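Local coordinates for putative carboxynorspermidine decarboxylase protein (Sinorhizobium meliloti, PDB 3MT1) that probably catalyses the pyridoxal 5'-phosphate-dependent decarboxylation of carboxynorspermidine and carboxyspermidine to norspermidine and spermidine, at residues Met1-Lys13 with Val335-Gly347. Numbering follows the deposited sequence.
Sequences MIETPYYLIDKAK and VKMPAIAIRELDG
R343 reaches across to strand 6-10 between L8 and D10. L8 CD2 lies over one face of the R343 guanidinium, 3.4 Å from R343 NH2 and offset toward the rim, the two side chains crossing at about a right angle. Near the edge, R343 NH1 donates to D10 OD1 in a 3.2 Å salt bridge that uses the anti lone pair, with OD1 somewhat tilted from the guanidinium plane and the carboxylate and guanidinium planes 45° apart. The bend at chi3 (-88°) turns the guanidinium toward this carboxylate. D10 OD2 meanwhile accepts from K13 N at 2.7 Å, making D10 the N-cap of helix 11-28. Replacing R343 by alanine would probably leave D10 OD1 without its charged mate and take the flat group away from L8 CD2. Backbone hydrogen bonds of a parallel strand pair, from A339 N to P5 O through to K11 N to R343 O, zip the strands together. At the other end P338 packs its ring against P5, CG to CG 3.8 Å, and its CB on Y7 CE1; the Y7 hydroxyl bonds H266 O. Strand 6-10 lies between 339-343 and antiparallel strand 240-251, while 349-353 flanks 339-343, joining the N-terminal strand to one from near the C-terminus in the C-terminal sheet domain of this class-II decarboxylase fold, beside the barrel that helix 11-28 leads into.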
HETATM    1  N   MSE B   1      25.935  12.143  -3.312  1.00 68.33           N
HETATM    2  CA  MSE B   1      24.762  12.933  -2.854  1.00 65.81           C
HETATM    3  C   MSE B   1      23.423  12.153  -3.070  1.00 61.90           C
HETATM    4  O   MSE B   1      23.457  10.980  -3.483  1.00 61.67           O
HETATM    5  CB  MSE B   1      24.770  14.325  -3.534  1.00 66.87           C
ATOM      6  N   ILE B   2      22.271  12.784  -2.766  1.00 58.47           N
ATOM      7  CA  ILE B   2      20.946  12.126  -2.757  1.00 54.01           C
ATOM      8  C   ILE B   2      20.459  11.731  -4.157  1.00 52.43           C
ATOM      9  O   ILE B   2      20.519  12.542  -5.081  1.00 53.13           O
ATOM     10  CB  ILE B   2      19.875  13.041  -2.046  1.00 51.93           C
ATOM     11  N   GLU B   3      19.965  10.497  -4.300  1.00 50.30           N
ATOM     12  CA  GLU B   3      19.394  10.003  -5.555  1.00 48.48           C
ATOM     13  C   GLU B   3      17.870   9.907  -5.515  1.00 44.62           C
ATOM     14  O   GLU B   3      17.274   9.749  -4.460  1.00 42.86           O
ATOM     15  CB  GLU B   3      19.946   8.623  -5.911  1.00 50.22           C
ATOM     16  CG  GLU B   3      21.437   8.469  -5.748  1.00 55.63           C
ATOM     17  CD  GLU B   3      22.041   7.606  -6.835  1.00 61.69           C
ATOM     18  OE1 GLU B   3      21.446   6.546  -7.155  1.00 61.26           O
ATOM     19  OE2 GLU B   3      23.108   7.996  -7.387  1.00 67.00           O
ATOM     20  N   THR B   4      17.235   9.976  -6.676  1.00 42.27           N
ATOM     21  CA  THR B   4      15.801   9.872  -6.687  1.00 39.10           C
ATOM     22  C   THR B   4      15.424   8.393  -6.556  1.00 37.79           C
ATOM     23  O   THR B   4      16.238   7.532  -6.792  1.00 38.94           O
ATOM     24  CB  THR B   4      15.166  10.544  -7.918  1.00 38.63           C
ATOM     25  OG1 THR B   4      15.762  10.038  -9.099  1.00 37.65           O
ATOM     26  CG2 THR B   4      15.386  12.018  -7.861  1.00 40.45           C
ATOM     27  N   PRO B   5      14.202   8.099  -6.118  1.00 35.96           N
ATOM     28  CA  PRO B   5      13.207   9.038  -5.649  1.00 34.17           C
ATOM     29  C   PRO B   5      13.450   9.383  -4.194  1.00 34.20           C
ATOM     30  O   PRO B   5      14.052   8.585  -3.450  1.00 35.73           O
ATOM     31  CB  PRO B   5      11.901   8.242  -5.779  1.00 33.54           C
ATOM     32  CG  PRO B   5      12.285   6.827  -5.566  1.00 33.62           C
ATOM     33  CD  PRO B   5      13.671   6.720  -6.199  1.00 36.34           C
ATOM     34  N   TYR B   6      12.992  10.556  -3.786  1.00 33.10           N
ATOM     35  CA  TYR B   6      12.899  10.886  -2.377  1.00 33.40           C
ATOM     36  C   TYR B   6      11.739  11.879  -2.138  1.00 32.68           C
ATOM     37  O   TYR B   6      11.328  12.613  -3.066  1.00 32.20           O
ATOM     38  CB  TYR B   6      14.233  11.431  -1.836  1.00 35.01           C
ATOM     39  CG  TYR B   6      14.813  12.582  -2.629  1.00 37.50           C
ATOM     40  CD1 TYR B   6      14.490  13.899  -2.327  1.00 40.44           C
ATOM     41  CD2 TYR B   6      15.697  12.353  -3.676  1.00 40.22           C
ATOM     42  CE1 TYR B   6      15.041  14.963  -3.056  1.00 42.28           C
ATOM     43  CE2 TYR B   6      16.236  13.407  -4.407  1.00 42.97           C
ATOM     44  CZ  TYR B   6      15.894  14.705  -4.094  1.00 43.29           C
ATOM     45  OH  TYR B   6      16.426  15.740  -4.824  1.00 47.31           O
ATOM     46  N   TYR B   7      11.197  11.856  -0.914  1.00 31.53           N
ATOM     47  CA  TYR B   7      10.202  12.819  -0.488  1.00 30.40           C
ATOM     48  C   TYR B   7      10.982  13.962   0.113  1.00 32.03           C
ATOM     49  O   TYR B   7      11.814  13.734   1.008  1.00 33.87           O
ATOM     50  CB  TYR B   7       9.312  12.229   0.603  1.00 29.28           C
ATOM     51  CG  TYR B   7       8.505  10.986   0.254  1.00 28.31           C
ATOM     52  CD1 TYR B   7       8.920   9.723   0.693  1.00 29.41           C
ATOM     53  CD2 TYR B   7       7.290  11.079  -0.434  1.00 25.53           C
ATOM     54  CE1 TYR B   7       8.185   8.569   0.402  1.00 29.36           C
ATOM     55  CE2 TYR B   7       6.529   9.933  -0.733  1.00 27.51           C
ATOM     56  CZ  TYR B   7       6.986   8.671  -0.308  1.00 31.03           C
ATOM     57  OH  TYR B   7       6.270   7.507  -0.584  1.00 29.86           O
ATOM     58  N   LEU B   8      10.733  15.192  -0.332  1.00 32.40           N
ATOM     59  CA  LEU B   8      11.506  16.326   0.187  1.00 33.24           C
ATOM     60  C   LEU B   8      10.613  17.222   1.014  1.00 32.87           C
ATOM     61  O   LEU B   8       9.696  17.855   0.503  1.00 33.34           O
ATOM     62  CB  LEU B   8      12.145  17.104  -0.958  1.00 34.40           C
ATOM     63  CG  LEU B   8      13.050  18.303  -0.645  1.00 36.42           C
ATOM     64  CD1 LEU B   8      14.091  17.966   0.333  1.00 35.15           C
ATOM     65  CD2 LEU B   8      13.737  18.834  -1.921  1.00 37.75           C
ATOM     66  N   ILE B   9      10.850  17.253   2.305  1.00 33.05           N
ATOM     67  CA  ILE B   9      10.049  18.085   3.146  1.00 32.93           C
ATOM     68  C   ILE B   9      10.705  19.451   3.264  1.00 34.77           C
ATOM     69  O   ILE B   9      11.819  19.570   3.771  1.00 35.76           O
ATOM     70  CB  ILE B   9       9.857  17.457   4.519  1.00 33.22           C
ATOM     71  CG1 ILE B   9       9.091  16.124   4.380  1.00 32.28           C
ATOM     72  CG2 ILE B   9       9.166  18.462   5.483  1.00 31.96           C
ATOM     73  CD1 ILE B   9       9.339  15.158   5.570  1.00 32.66           C
ATOM     74  N   ASP B  10      10.009  20.469   2.766  1.00 35.25           N
ATOM     75  CA  ASP B  10      10.523  21.821   2.801  1.00 38.25           C
ATOM     76  C   ASP B  10      10.314  22.476   4.186  1.00 37.42           C
ATOM     77  O   ASP B  10       9.198  22.859   4.555  1.00 35.34           O
ATOM     78  CB  ASP B  10       9.923  22.690   1.663  1.00 39.74           C
ATOM     79  CG  ASP B  10      10.524  24.105   1.625  1.00 46.57           C
ATOM     80  OD1 ASP B  10      11.328  24.405   0.698  1.00 52.42           O
ATOM     81  OD2 ASP B  10      10.226  24.919   2.555  1.00 50.59           O
ATOM     82  N   LYS B  11      11.416  22.647   4.912  1.00 38.25           N
ATOM     83  CA  LYS B  11      11.362  23.211   6.238  1.00 38.68           C
ATOM     84  C   LYS B  11      10.582  24.557   6.286  1.00 39.71           C
ATOM     85  O   LYS B  11       9.713  24.759   7.150  1.00 38.43           O
ATOM     86  CB  LYS B  11      12.773  23.377   6.796  1.00 40.58           C
ATOM     87  CG  LYS B  11      12.756  23.417   8.282  1.00 40.45           C
ATOM     88  CD  LYS B  11      13.949  24.018   8.855  1.00 44.20           C
ATOM     89  CE  LYS B  11      13.762  24.122  10.358  1.00 45.86           C
ATOM     90  NZ  LYS B  11      14.776  25.019  10.960  1.00 49.13           N
ATOM     91  N   ALA B  12      10.883  25.468   5.365  1.00 41.47           N
ATOM     92  CA  ALA B  12      10.210  26.777   5.367  1.00 43.49           C
ATOM     93  C   ALA B  12       8.680  26.727   5.094  1.00 42.38           C
ATOM     94  O   ALA B  12       7.929  27.499   5.681  1.00 42.39           O
ATOM     95  CB  ALA B  12      10.906  27.752   4.415  1.00 45.41           C
ATOM     96  N   LYS B  13       8.240  25.825   4.215  1.00 41.68           N
ATOM     97  CA  LYS B  13       6.824  25.694   3.879  1.00 41.71           C
ATOM     98  C   LYS B  13       6.023  24.997   4.965  1.00 40.00           C
ATOM     99  O   LYS B  13       4.857  25.345   5.217  1.00 40.08           O
ATOM    100  CB  LYS B  13       6.633  24.972   2.555  1.00 41.07           C
ATOM    101  CG  LYS B  13       6.979  25.871   1.407  1.00 44.54           C
ATOM    102  CD  LYS B  13       6.990  25.094   0.106  1.00 45.15           C
ATOM    103  CE  LYS B  13       7.542  25.946  -0.987  1.00 47.19           C
ATOM    104  NZ  LYS B  13       7.937  24.998  -2.029  1.00 51.23           N
ATOM    105  N   VAL B 335      10.403  -2.291  -6.012  1.00 32.22           N
ATOM    106  CA  VAL B 335      10.963  -0.990  -6.387  1.00 33.66           C
ATOM    107  C   VAL B 335      11.554  -0.239  -5.194  1.00 32.52           C
ATOM    108  O   VAL B 335      11.104  -0.377  -4.054  1.00 30.79           O
ATOM    109  CB  VAL B 335      10.046  -0.051  -7.253  1.00 35.07           C
ATOM    110  CG1 VAL B 335       9.473  -0.792  -8.447  1.00 37.35           C
ATOM    111  CG2 VAL B 335       8.973   0.588  -6.420  1.00 33.91           C
ATOM    112  N   LYS B 336      12.624   0.488  -5.484  1.00 34.42           N
ATOM    113  CA  LYS B 336      13.323   1.305  -4.502  1.00 34.76           C
ATOM    114  C   LYS B 336      12.359   2.216  -3.750  1.00 32.79           C
ATOM    115  O   LYS B 336      11.544   2.900  -4.366  1.00 33.40           O
ATOM    116  CB  LYS B 336      14.403   2.148  -5.195  1.00 37.06           C
ATOM    117  CG  LYS B 336      15.519   2.481  -4.223  1.00 42.26           C
ATOM    118  CD  LYS B 336      16.531   3.485  -4.747  1.00 49.79           C
ATOM    119  CE  LYS B 336      17.453   3.888  -3.605  1.00 52.78           C
ATOM    120  NZ  LYS B 336      17.924   5.286  -3.850  1.00 59.02           N
HETATM  121  N   MSE B 337      12.443   2.197  -2.429  1.00 30.22           N
HETATM  122  CA  MSE B 337      11.595   3.016  -1.632  1.00 29.40           C
HETATM  123  C   MSE B 337      12.182   4.439  -1.499  1.00 29.72           C
HETATM  124  O   MSE B 337      13.383   4.602  -1.373  1.00 30.57           O
HETATM  125  CB  MSE B 337      11.395   2.358  -0.270  1.00 29.28           C
HETATM  126  CG  MSE B 337      10.307   3.015   0.585  1.00 27.48           C
HETATM  127 SE   MSE B 337      10.111   2.010   2.219  0.75 31.19          SE
HETATM  128  CE  MSE B 337       8.792   0.697   1.600  1.00 30.35           C
ATOM    129  N   PRO B 338      11.339   5.481  -1.530  1.00 29.35           N
ATOM    130  CA  PRO B 338      12.013   6.769  -1.582  1.00 29.70           C
ATOM    131  C   PRO B 338      12.631   7.168  -0.265  1.00 29.27           C
ATOM    132  O   PRO B 338      12.061   6.913   0.789  1.00 29.97           O
ATOM    133  CB  PRO B 338      10.892   7.741  -1.995  1.00 30.56           C
ATOM    134  CG  PRO B 338       9.832   6.878  -2.677  1.00 30.73           C
ATOM    135  CD  PRO B 338       9.918   5.573  -1.929  1.00 29.85           C
ATOM    136  N   ALA B 339      13.803   7.776  -0.324  1.00 29.08           N
ATOM    137  CA  ALA B 339      14.453   8.318   0.857  1.00 28.41           C
ATOM    138  C   ALA B 339      13.571   9.383   1.463  1.00 28.04           C
ATOM    139  O   ALA B 339      12.728   9.964   0.787  1.00 29.05           O
ATOM    140  CB  ALA B 339      15.881   8.926   0.484  1.00 28.85           C
ATOM    141  N   ILE B 340      13.770   9.658   2.739  1.00 28.66           N
ATOM    142  CA  ILE B 340      13.048  10.734   3.371  1.00 30.08           C
ATOM    143  C   ILE B 340      14.069  11.844   3.568  1.00 31.24           C
ATOM    144  O   ILE B 340      15.132  11.615   4.150  1.00 31.81           O
ATOM    145  CB  ILE B 340      12.417  10.284   4.724  1.00 30.48           C
ATOM    146  CG1 ILE B 340      11.343   9.214   4.497  1.00 31.11           C
ATOM    147  CG2 ILE B 340      11.861  11.479   5.510  1.00 30.19           C
ATOM    148  CD1 ILE B 340      10.653   8.687   5.853  1.00 32.87           C
ATOM    149  N   ALA B 341      13.756  13.031   3.044  1.00 32.06           N
ATOM    150  CA  ALA B 341      14.675  14.184   3.115  1.00 32.87           C
ATOM    151  C   ALA B 341      14.004  15.519   3.398  1.00 33.48           C
ATOM    152  O   ALA B 341      12.817  15.723   3.153  1.00 33.46           O
ATOM    153  CB  ALA B 341      15.515  14.267   1.888  1.00 33.36           C
ATOM    154  N   ILE B 342      14.790  16.408   3.966  1.00 35.28           N
ATOM    155  CA  ILE B 342      14.340  17.744   4.329  1.00 37.29           C
ATOM    156  C   ILE B 342      15.138  18.820   3.578  1.00 38.97           C
ATOM    157  O   ILE B 342      16.381  18.780   3.591  1.00 40.11           O
ATOM    158  CB  ILE B 342      14.548  17.949   5.841  1.00 37.79           C
ATOM    159  CG1 ILE B 342      13.666  16.953   6.599  1.00 36.05           C
ATOM    160  CG2 ILE B 342      14.300  19.410   6.236  1.00 38.28           C
ATOM    161  CD1 ILE B 342      13.847  16.956   8.128  1.00 37.93           C
ATOM    162  N   ARG B 343      14.450  19.766   2.928  1.00 40.17           N
ATOM    163  CA  ARG B 343      15.122  20.991   2.449  1.00 42.21           C
ATOM    164  C   ARG B 343      15.214  21.963   3.617  1.00 42.64           C
ATOM    165  O   ARG B 343      14.194  22.425   4.101  1.00 43.02           O
ATOM    166  CB  ARG B 343      14.377  21.639   1.275  1.00 43.47           C
ATOM    167  CG  ARG B 343      15.212  22.696   0.532  1.00 47.05           C
ATOM    168  CD  ARG B 343      14.406  23.538  -0.440  1.00 52.20           C
ATOM    169  NE  ARG B 343      14.325  22.930  -1.774  1.00 57.56           N
ATOM    170  CZ  ARG B 343      13.232  22.359  -2.307  1.00 59.33           C
ATOM    171  NH1 ARG B 343      12.081  22.296  -1.625  1.00 57.26           N
ATOM    172  NH2 ARG B 343      13.290  21.837  -3.540  1.00 59.86           N
ATOM    173  N   GLU B 344      16.417  22.244   4.098  1.00 43.90           N
ATOM    174  CA  GLU B 344      16.565  23.175   5.224  1.00 45.84           C
ATOM    175  C   GLU B 344      16.549  24.636   4.727  1.00 47.12           C
ATOM    176  O   GLU B 344      16.439  24.895   3.528  1.00 46.94           O
ATOM    177  CB  GLU B 344      17.834  22.899   6.049  1.00 46.64           C
ATOM    178  CG  GLU B 344      18.150  21.447   6.375  1.00 49.36           C
ATOM    179  CD  GLU B 344      17.734  20.972   7.772  1.00 54.53           C
ATOM    180  OE1 GLU B 344      16.718  21.443   8.325  1.00 58.09           O
ATOM    181  OE2 GLU B 344      18.423  20.083   8.325  1.00 58.91           O
ATOM    182  N   LEU B 345      16.661  25.585   5.654  1.00 49.02           N
ATOM    183  CA  LEU B 345      16.581  27.032   5.319  1.00 51.22           C
ATOM    184  C   LEU B 345      17.679  27.533   4.366  1.00 52.89           C
ATOM    185  O   LEU B 345      17.400  28.204   3.387  1.00 53.83           O
ATOM    186  CB  LEU B 345      16.499  27.867   6.601  1.00 51.93           C
ATOM    187  CG  LEU B 345      15.266  27.479   7.435  1.00 50.76           C
ATOM    188  CD1 LEU B 345      15.344  28.070   8.815  1.00 50.26           C
ATOM    189  CD2 LEU B 345      13.968  27.870   6.731  1.00 48.47           C
ATOM    190  N   ASP B 346      18.922  27.255   4.737  1.00 55.42           N
ATOM    191  CA  ASP B 346      20.062  26.959   3.862  1.00 57.76           C
ATOM    192  C   ASP B 346      19.714  26.634   2.403  1.00 57.82           C
ATOM    193  O   ASP B 346      20.346  27.122   1.466  1.00 59.67           O
ATOM    194  CB  ASP B 346      20.695  25.674   4.431  1.00 58.90           C
ATOM    195  CG  ASP B 346      22.203  25.742   4.537  1.00 64.09           C
ATOM    196  OD1 ASP B 346      22.790  26.802   4.248  1.00 69.29           O
ATOM    197  OD2 ASP B 346      22.806  24.722   4.932  1.00 67.74           O
ATOM    198  N   GLY B 347      18.732  25.757   2.212  1.00 55.88           N
ATOM    199  CA  GLY B 347      18.435  25.253   0.880  1.00 55.11           C
ATOM    200  C   GLY B 347      19.089  23.909   0.636  1.00 54.36           C
ATOM    201  O   GLY B 347      18.745  23.227  -0.345  1.00 54.77           O
TER
HETATM  202  O   HOH W   1       9.661  20.019  -0.994  1.00 45.08           O
HETATM  203  O   HOH W   2      12.820  25.134   3.414  1.00 37.06           O